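Side-chain contacts in ComZ (Thermus thermophilus, PDB 6QVI), which is a competence-associated pilin that probably serves as a DNA receptor at the tip of a pilus during natural transformation: residues Ser398-Val403 with Ala506-Leu511; Asn430-Phe435 with Ile497-Glu502. One frame throughout, in Å; residues are numbered along the deposited sequence.

Contact 1: Ser398-Val403 with Ala506-Leu511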
ATOM      1  N   SER A 398      -5.669  -8.586  13.234  1.00 96.19           N
ATOM      2  CA  SER A 398      -6.177  -7.495  12.427  1.00 90.70           C
ATOM      3  C   SER A 398      -7.657  -7.741  12.205  1.00 83.43           C
ATOM      4  O   SER A 398      -8.162  -8.845  12.415  1.00 86.79           O
ATOM      5  CB  SER A 398      -5.413  -7.346  11.096  1.00 93.18           C
ATOM      6  OG  SER A 398      -5.700  -8.389  10.186  1.00 94.10           O
ATOM      7  N   ALA A 399      -8.362  -6.694  11.829  1.00 78.67           N
ATOM      8  CA  ALA A 399      -9.791  -6.838  11.597  1.00 80.01           C
ATOM      9  C   ALA A 399     -10.274  -5.575  10.909  1.00 77.02           C
ATOM     10  O   ALA A 399      -9.535  -4.596  10.779  1.00 84.54           O
ATOM     11  CB  ALA A 399     -10.541  -7.093  12.903  1.00 81.39           C
ATOM     12  N   THR A 400     -11.543  -5.584  10.511  1.00 69.78           N
ATOM     13  CA  THR A 400     -12.133  -4.456   9.813  1.00 67.39           C
ATOM     14  C   THR A 400     -13.527  -4.191  10.355  1.00 68.98           C
ATOM     15  O   THR A 400     -14.255  -5.119  10.717  1.00 72.95           O
ATOM     16  CB  THR A 400     -12.242  -4.723   8.310  1.00 71.27           C
ATOM     17  OG1 THR A 400     -11.013  -5.287   7.839  1.00 89.67           O
ATOM     18  CG2 THR A 400     -12.523  -3.449   7.550  1.00 61.95           C
ATOM     19  N   LEU A 401     -13.886  -2.907  10.375  1.00 66.23           N
ATOM     20  CA  LEU A 401     -15.230  -2.432  10.625  1.00 57.62           C
ATOM     21  C   LEU A 401     -15.662  -1.725   9.359  1.00 50.89           C
ATOM     22  O   LEU A 401     -15.031  -0.739   8.953  1.00 55.23           O
ATOM     23  CB  LEU A 401     -15.272  -1.433  11.775  1.00 68.58           C
ATOM     24  CG  LEU A 401     -16.637  -1.005  12.339  1.00 77.32           C
ATOM     25  CD1 LEU A 401     -16.364  -0.146  13.582  1.00 80.89           C
ATOM     26  CD2 LEU A 401     -17.632  -0.305  11.334  1.00 79.30           C
ATOM     27  N   ALA A 402     -16.763  -2.165   8.769  1.00 52.13           N
ATOM     28  CA  ALA A 402     -17.300  -1.469   7.613  1.00 62.28           C
ATOM     29  C   ALA A 402     -18.632  -0.849   7.984  1.00 68.23           C
ATOM     30  O   ALA A 402     -19.483  -1.512   8.582  1.00 79.29           O
ATOM     31  CB  ALA A 402     -17.493  -2.399   6.430  1.00 66.83           C
ATOM     32  N   VAL A 403     -18.805   0.410   7.610  1.00 59.98           N
ATOM     33  CA  VAL A 403     -20.102   1.059   7.597  1.00 59.34           C
ATOM     34  C   VAL A 403     -20.379   1.380   6.138  1.00 50.56           C
ATOM     35  O   VAL A 403     -19.689   2.208   5.531  1.00 58.44           O
ATOM     36  CB  VAL A 403     -20.158   2.314   8.479  1.00 62.24           C
ATOM     37  CG1 VAL A 403     -20.243   1.962   9.962  1.00 60.57           C
ATOM     38  CG2 VAL A 403     -18.909   3.147   8.257  1.00 65.44           C
ATOM     39  N   ALA A 506      -7.437  -7.675   5.956  1.00 74.17           N
ATOM     40  CA  ALA A 506      -7.710  -8.319   4.675  1.00 69.80           C
ATOM     41  C   ALA A 506      -8.746  -7.546   3.855  1.00 78.13           C
ATOM     42  O   ALA A 506      -8.676  -7.531   2.611  1.00 79.82           O
ATOM     43  CB  ALA A 506      -8.170  -9.762   4.898  1.00 64.87           C
ATOM     44  N   LEU A 507      -9.749  -6.925   4.509  1.00 66.30           N
ATOM     45  CA  LEU A 507     -10.802  -6.399   3.655  1.00 64.33           C
ATOM     46  C   LEU A 507     -10.576  -4.939   3.255  1.00 62.97           C
ATOM     47  O   LEU A 507     -11.459  -4.325   2.636  1.00 57.67           O
ATOM     48  CB  LEU A 507     -12.175  -6.592   4.303  1.00 61.03           C
ATOM     49  CG  LEU A 507     -12.543  -8.039   4.661  1.00 66.97           C
ATOM     50  CD1 LEU A 507     -13.880  -7.970   5.450  1.00 63.22           C
ATOM     51  CD2 LEU A 507     -12.596  -9.050   3.511  1.00 53.47           C
ATOM     52  N   LEU A 508      -9.388  -4.448   3.428  1.00 61.07           N
ATOM     53  CA  LEU A 508      -8.986  -3.142   2.943  1.00 65.68           C
ATOM     54  C   LEU A 508      -8.391  -3.280   1.535  1.00 69.45           C
ATOM     55  O   LEU A 508      -8.053  -4.377   1.103  1.00 70.50           O
ATOM     56  CB  LEU A 508      -7.941  -2.556   3.891  1.00 64.53           C
ATOM     57  CG  LEU A 508      -8.371  -1.691   5.062  1.00 70.08           C
ATOM     58  CD1 LEU A 508      -8.597  -0.247   4.630  1.00 73.27           C
ATOM     59  CD2 LEU A 508      -9.624  -2.266   5.674  1.00 75.09           C
ATOM     60  N   PRO A 509      -8.315  -2.201   0.759  1.00 71.18           N
ATOM     61  CA  PRO A 509      -7.689  -2.293  -0.567  1.00 70.55           C
ATOM     62  C   PRO A 509      -6.173  -2.461  -0.461  1.00 76.16           C
ATOM     63  O   PRO A 509      -5.537  -1.899   0.433  1.00 73.60           O
ATOM     64  CB  PRO A 509      -8.053  -0.955  -1.226  1.00 66.53           C
ATOM     65  CG  PRO A 509      -9.193  -0.422  -0.419  1.00 69.26           C
ATOM     66  CD  PRO A 509      -8.960  -0.896   0.974  1.00 68.64           C
ATOM     67  N   SER A 510      -5.590  -3.255  -1.368  1.00 80.24           N
ATOM     68  CA  SER A 510      -4.127  -3.298  -1.491  1.00 89.09           C
ATOM     69  C   SER A 510      -3.759  -2.798  -2.899  1.00 88.85           C
ATOM     70  O   SER A 510      -3.634  -3.578  -3.844  1.00101.95           O
ATOM     71  CB  SER A 510      -3.556  -4.712  -1.180  1.00 97.20           C
ATOM     72  OG  SER A 510      -3.476  -5.525  -2.342  1.00105.39           O
ATOM     73  N   LEU A 511      -3.537  -1.491  -3.005  1.00 75.75           N
ATOM     74  CA  LEU A 511      -3.337  -0.804  -4.275  1.00 67.15           C
ATOM     75  C   LEU A 511      -1.943  -1.070  -4.833  1.00 74.69           C
ATOM     76  O   LEU A 511      -0.935  -0.825  -4.152  1.00 69.89           O
ATOM     77  CB  LEU A 511      -3.524   0.694  -4.064  1.00 66.45           C
ATOM     78  CG  LEU A 511      -4.829   1.117  -3.372  1.00 61.84           C
ATOM     79  CD1 LEU A 511      -4.964   2.634  -3.136  1.00 60.65           C
ATOM     80  CD2 LEU A 511      -5.997   0.642  -4.259  1.00 54.01           C
TER

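Contact 2: Asn430-Phe435 with Ile497-Glu502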
ATOM      1  N   ASN A 430       1.747  -4.392  14.143  1.00106.08           N
ATOM      2  CA  ASN A 430       1.458  -5.775  14.209  1.00103.40           C
ATOM      3  C   ASN A 430       0.102  -5.883  14.882  1.00105.05           C
ATOM      4  O   ASN A 430      -0.235  -6.968  15.272  1.00114.24           O
ATOM      5  CB  ASN A 430       2.482  -6.481  15.061  1.00110.85           C
ATOM      6  CG  ASN A 430       3.808  -6.626  14.366  1.00115.61           C
ATOM      7  OD1 ASN A 430       4.005  -6.097  13.288  1.00117.49           O
ATOM      8  ND2 ASN A 430       4.724  -7.348  14.981  1.00115.19           N
ATOM      9  N   HIS A 431      -0.716  -4.855  14.900  1.00101.49           N
ATOM     10  CA  HIS A 431      -2.004  -4.950  15.519  1.00 96.80           C
ATOM     11  C   HIS A 431      -2.748  -3.784  14.987  1.00 94.68           C
ATOM     12  O   HIS A 431      -2.557  -2.685  15.437  1.00 94.29           O
ATOM     13  CB  HIS A 431      -1.836  -4.781  16.994  1.00 99.88           C
ATOM     14  CG  HIS A 431      -3.116  -4.775  17.737  1.00104.97           C
ATOM     15  ND1 HIS A 431      -3.235  -4.219  18.985  1.00109.25           N
ATOM     16  CD2 HIS A 431      -4.335  -5.251  17.413  1.00103.44           C
ATOM     17  CE1 HIS A 431      -4.476  -4.359  19.402  1.00108.35           C
ATOM     18  NE2 HIS A 431      -5.163  -4.977  18.466  1.00105.01           N
ATOM     19  N   ALA A 432      -3.613  -4.015  14.024  1.00 94.40           N
ATOM     20  CA  ALA A 432      -4.313  -2.919  13.412  1.00 86.71           C
ATOM     21  C   ALA A 432      -5.779  -3.136  13.198  1.00 83.91           C
ATOM     22  O   ALA A 432      -6.223  -4.215  12.903  1.00 82.18           O
ATOM     23  CB  ALA A 432      -3.668  -2.634  12.084  1.00 78.55           C
ATOM     24  N   LEU A 433      -6.528  -2.065  13.327  1.00 83.38           N
ATOM     25  CA  LEU A 433      -7.964  -2.110  13.082  1.00 77.33           C
ATOM     26  C   LEU A 433      -8.242  -1.176  11.922  1.00 77.76           C
ATOM     27  O   LEU A 433      -7.849  -0.005  11.952  1.00 80.04           O
ATOM     28  CB  LEU A 433      -8.761  -1.685  14.315  1.00 72.00           C
ATOM     29  CG  LEU A 433     -10.268  -1.652  14.103  1.00 68.47           C
ATOM     30  CD1 LEU A 433     -10.724  -3.022  13.667  1.00 68.46           C
ATOM     31  CD2 LEU A 433     -10.980  -1.200  15.382  1.00 66.93           C
ATOM     32  N   GLY A 434      -8.877  -1.698  10.890  1.00 76.65           N
ATOM     33  CA  GLY A 434      -9.150  -0.924   9.702  1.00 76.80           C
ATOM     34  C   GLY A 434     -10.586  -0.455   9.654  1.00 69.11           C
ATOM     35  O   GLY A 434     -11.486  -1.095  10.194  1.00 70.72           O
ATOM     36  N   PHE A 435     -10.810   0.640   8.937  1.00 63.86           N
ATOM     37  CA  PHE A 435     -12.147   1.205   8.844  1.00 61.04           C
ATOM     38  C   PHE A 435     -12.483   1.474   7.390  1.00 59.60           C
ATOM     39  O   PHE A 435     -11.788   2.249   6.719  1.00 60.55           O
ATOM     40  CB  PHE A 435     -12.244   2.477   9.672  1.00 63.99           C
ATOM     41  CG  PHE A 435     -12.179   2.214  11.141  1.00 71.24           C
ATOM     42  CD1 PHE A 435     -13.347   2.048  11.876  1.00 71.17           C
ATOM     43  CD2 PHE A 435     -10.950   2.070  11.780  1.00 65.33           C
ATOM     44  CE1 PHE A 435     -13.296   1.778  13.217  1.00 69.89           C
ATOM     45  CE2 PHE A 435     -10.899   1.798  13.122  1.00 69.74           C
ATOM     46  CZ  PHE A 435     -12.078   1.657  13.847  1.00 72.00           C
ATOM     47  N   ILE A 497       2.245   4.995   8.221  1.00 66.76           N
ATOM     48  CA  ILE A 497       2.922   3.895   8.879  1.00 68.87           C
ATOM     49  C   ILE A 497       2.632   2.635   8.077  1.00 76.35           C
ATOM     50  O   ILE A 497       1.498   2.141   8.063  1.00 77.98           O
ATOM     51  CB  ILE A 497       2.467   3.730  10.329  1.00 75.36           C
ATOM     52  CG1 ILE A 497       2.800   4.968  11.134  1.00 77.37           C
ATOM     53  CG2 ILE A 497       3.112   2.515  10.964  1.00 79.49           C
ATOM     54  CD1 ILE A 497       2.500   4.813  12.623  1.00 78.00           C
ATOM     55  N   ARG A 498       3.666   2.091   7.451  1.00 87.33           N
ATOM     56  CA  ARG A 498       3.512   0.889   6.656  1.00 88.20           C
ATOM     57  C   ARG A 498       3.005  -0.239   7.538  1.00 90.63           C
ATOM     58  O   ARG A 498       3.437  -0.391   8.677  1.00 97.81           O
ATOM     59  CB  ARG A 498       4.854   0.520   6.032  1.00 88.20           C
ATOM     60  CG  ARG A 498       5.049  -0.945   5.672  1.00 92.04           C
ATOM     61  CD  ARG A 498       6.506  -1.218   5.229  1.00 97.05           C
ATOM     62  NE  ARG A 498       6.748  -0.904   3.824  1.00101.63           N
ATOM     63  CZ  ARG A 498       7.948  -0.660   3.299  1.00108.02           C
ATOM     64  NH1 ARG A 498       9.034  -0.690   4.062  1.00110.07           N
ATOM     65  NH2 ARG A 498       8.067  -0.396   2.001  1.00108.82           N
ATOM     66  N   ILE A 499       2.043  -0.993   7.032  1.00 89.69           N
ATOM     67  CA  ILE A 499       1.557  -2.200   7.697  1.00 94.96           C
ATOM     68  C   ILE A 499       1.994  -3.390   6.868  1.00101.64           C
ATOM     69  O   ILE A 499       1.660  -3.464   5.672  1.00104.97           O
ATOM     70  CB  ILE A 499       0.036  -2.173   7.927  1.00 91.14           C
ATOM     71  CG1 ILE A 499      -0.402  -0.811   8.460  1.00 90.77           C
ATOM     72  CG2 ILE A 499      -0.376  -3.251   8.900  1.00 93.04           C
ATOM     73  CD1 ILE A 499      -1.903  -0.738   8.800  1.00 88.52           C
ATOM     74  N   PRO A 500       2.777  -4.324   7.427  1.00101.64           N
ATOM     75  CA  PRO A 500       3.273  -5.475   6.664  1.00102.79           C
ATOM     76  C   PRO A 500       2.140  -6.303   6.065  1.00106.46           C
ATOM     77  O   PRO A 500       1.064  -6.415   6.655  1.00108.73           O
ATOM     78  CB  PRO A 500       4.072  -6.276   7.705  1.00 99.71           C
ATOM     79  CG  PRO A 500       3.634  -5.752   9.049  1.00 97.98           C
ATOM     80  CD  PRO A 500       3.261  -4.319   8.822  1.00 98.79           C
ATOM     81  N   LYS A 501       2.374  -6.859   4.861  1.00105.83           N
ATOM     82  CA  LYS A 501       1.257  -7.430   4.110  1.00107.37           C
ATOM     83  C   LYS A 501       0.554  -8.507   4.936  1.00112.00           C
ATOM     84  O   LYS A 501      -0.680  -8.567   4.964  1.00112.21           O
ATOM     85  CB  LYS A 501       1.743  -8.023   2.776  1.00104.96           C
ATOM     86  CG  LYS A 501       0.653  -8.811   2.023  1.00106.53           C
ATOM     87  CD  LYS A 501      -0.055  -7.934   0.969  1.00108.24           C
ATOM     88  CE  LYS A 501      -1.298  -8.603   0.375  1.00109.87           C
ATOM     89  NZ  LYS A 501      -2.431  -8.598   1.374  1.00109.91           N
ATOM     90  N   GLU A 502       1.315  -9.354   5.636  1.00121.28           N
ATOM     91  CA  GLU A 502       0.710 -10.228   6.629  1.00131.25           C
ATOM     92  C   GLU A 502       0.302  -9.353   7.793  1.00127.91           C
ATOM     93  O   GLU A 502       1.000  -8.399   8.122  1.00123.28           O
ATOM     94  CB  GLU A 502       1.656 -11.362   7.073  1.00140.33           C
ATOM     95  CG  GLU A 502       2.858 -11.022   8.012  1.00149.49           C
ATOM     96  CD  GLU A 502       4.174 -10.753   7.271  1.00152.96           C
ATOM     97  OE1 GLU A 502       5.131 -11.584   7.369  1.00153.82           O
ATOM     98  OE2 GLU A 502       4.218  -9.785   6.514  1.00153.70           O
TER

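Contact 1: Ser398-Val403 with Ala506-Leu511
Strand residues Ser-398 to Val-403 and the irregular run Ala-506 to Leu-511 come nearest at Thr-400 and Leu-507, whose CA atoms lie 6.6 Å apart, and no hydrogen bond joins the two backbones. Thr-400 carries the contact with both branches of its side chain. Its methyl, set anti to the backbone N by a chi1 of -45° measured to OG1, meets one branch of Leu-508, with CG2 3.7 Å from CD2. The hydroxyl lies beside Leu-507, with Thr-400 OG1 3.9 Å from Leu-507 CB, a van der Waals approach, while its hydrogen bond goes to Asp-373. That bond satisfies the buried oxygen and probably helps to set the rotation of the threonine. Leu-507 also packs against Cys-297, Leu-298 and Lys-301 of helix 294-301, and its carbonyl accepts a hydrogen bond from Trp-294. Leu-508 additionally touches Val-436 on the adjoining strand 432-437. Strand 398-406 runs parallel to both 374-377 and 432-437, the stacking of successive coils expected of a beta-solenoid; here the chain segment leading out of that domain lies across one of its faces.

Contact 2: Asn430-Phe435 with Ile497-Glu502
Ala-432 and Ile-499 make the apolar part of this contact: the alanine methyl CB lies 4.2 Å from CD1, the far end of the isoleucine side chain. Ala-432 points its CB at the loop, whereas Ile-499 has to reach across with its longer branch. With CG1 beside the backbone N and chi2 extended at -176°, that branch carries CD1 to the methyl. The second touch lies at the more open end, where Asn-430 OD1 stands 4.3 Å from Pro-500 CG: the amide oxygen comes near this carbon of the pyrrolidine ring, with no polar bond to it. No hydrogen bond crosses between the two segments.

Beyond this first shell, the residues before the strand have further partners. The carbonyl of Asn-430 accepts a hydrogen bond from Asn-503, just beyond the loop segment, and Pro-500 also leans on Pro-429. His-431, which lies between Asn-430 and Ala-432 in the chain, is held through both ring nitrogens, ND1 to the carbonyl of Gly-426 and NE2 to the backbone N of Ala-391. Strand 432-437 belongs to the stacked parallel strands of the beta-solenoid domain, where it lies between strands 398-406 and 451-454, and the loop leaving strand 491-496 passes beside its start.

From the N terminus, the chain first builds helix 12-40 and the strands of the antiparallel sheet that later receives strand 517-529. Within the solenoid it then reaches 398-403, where the loop closed by contact 1 opens, and 430-435, where that of contact 2 begins. Contact 2 closes first, at 497-502, and contact 1 follows at 506-511, so the second loop is nested inside the first. Probable backbone hydrogen bonds of Gly-434 with Ala-399 and Leu-401 couple the two strands directly. Together the contacts bind the connection between strands 491-496 and 517-529 to neighbouring solenoid strands before the chain returns to the antiparallel sheet.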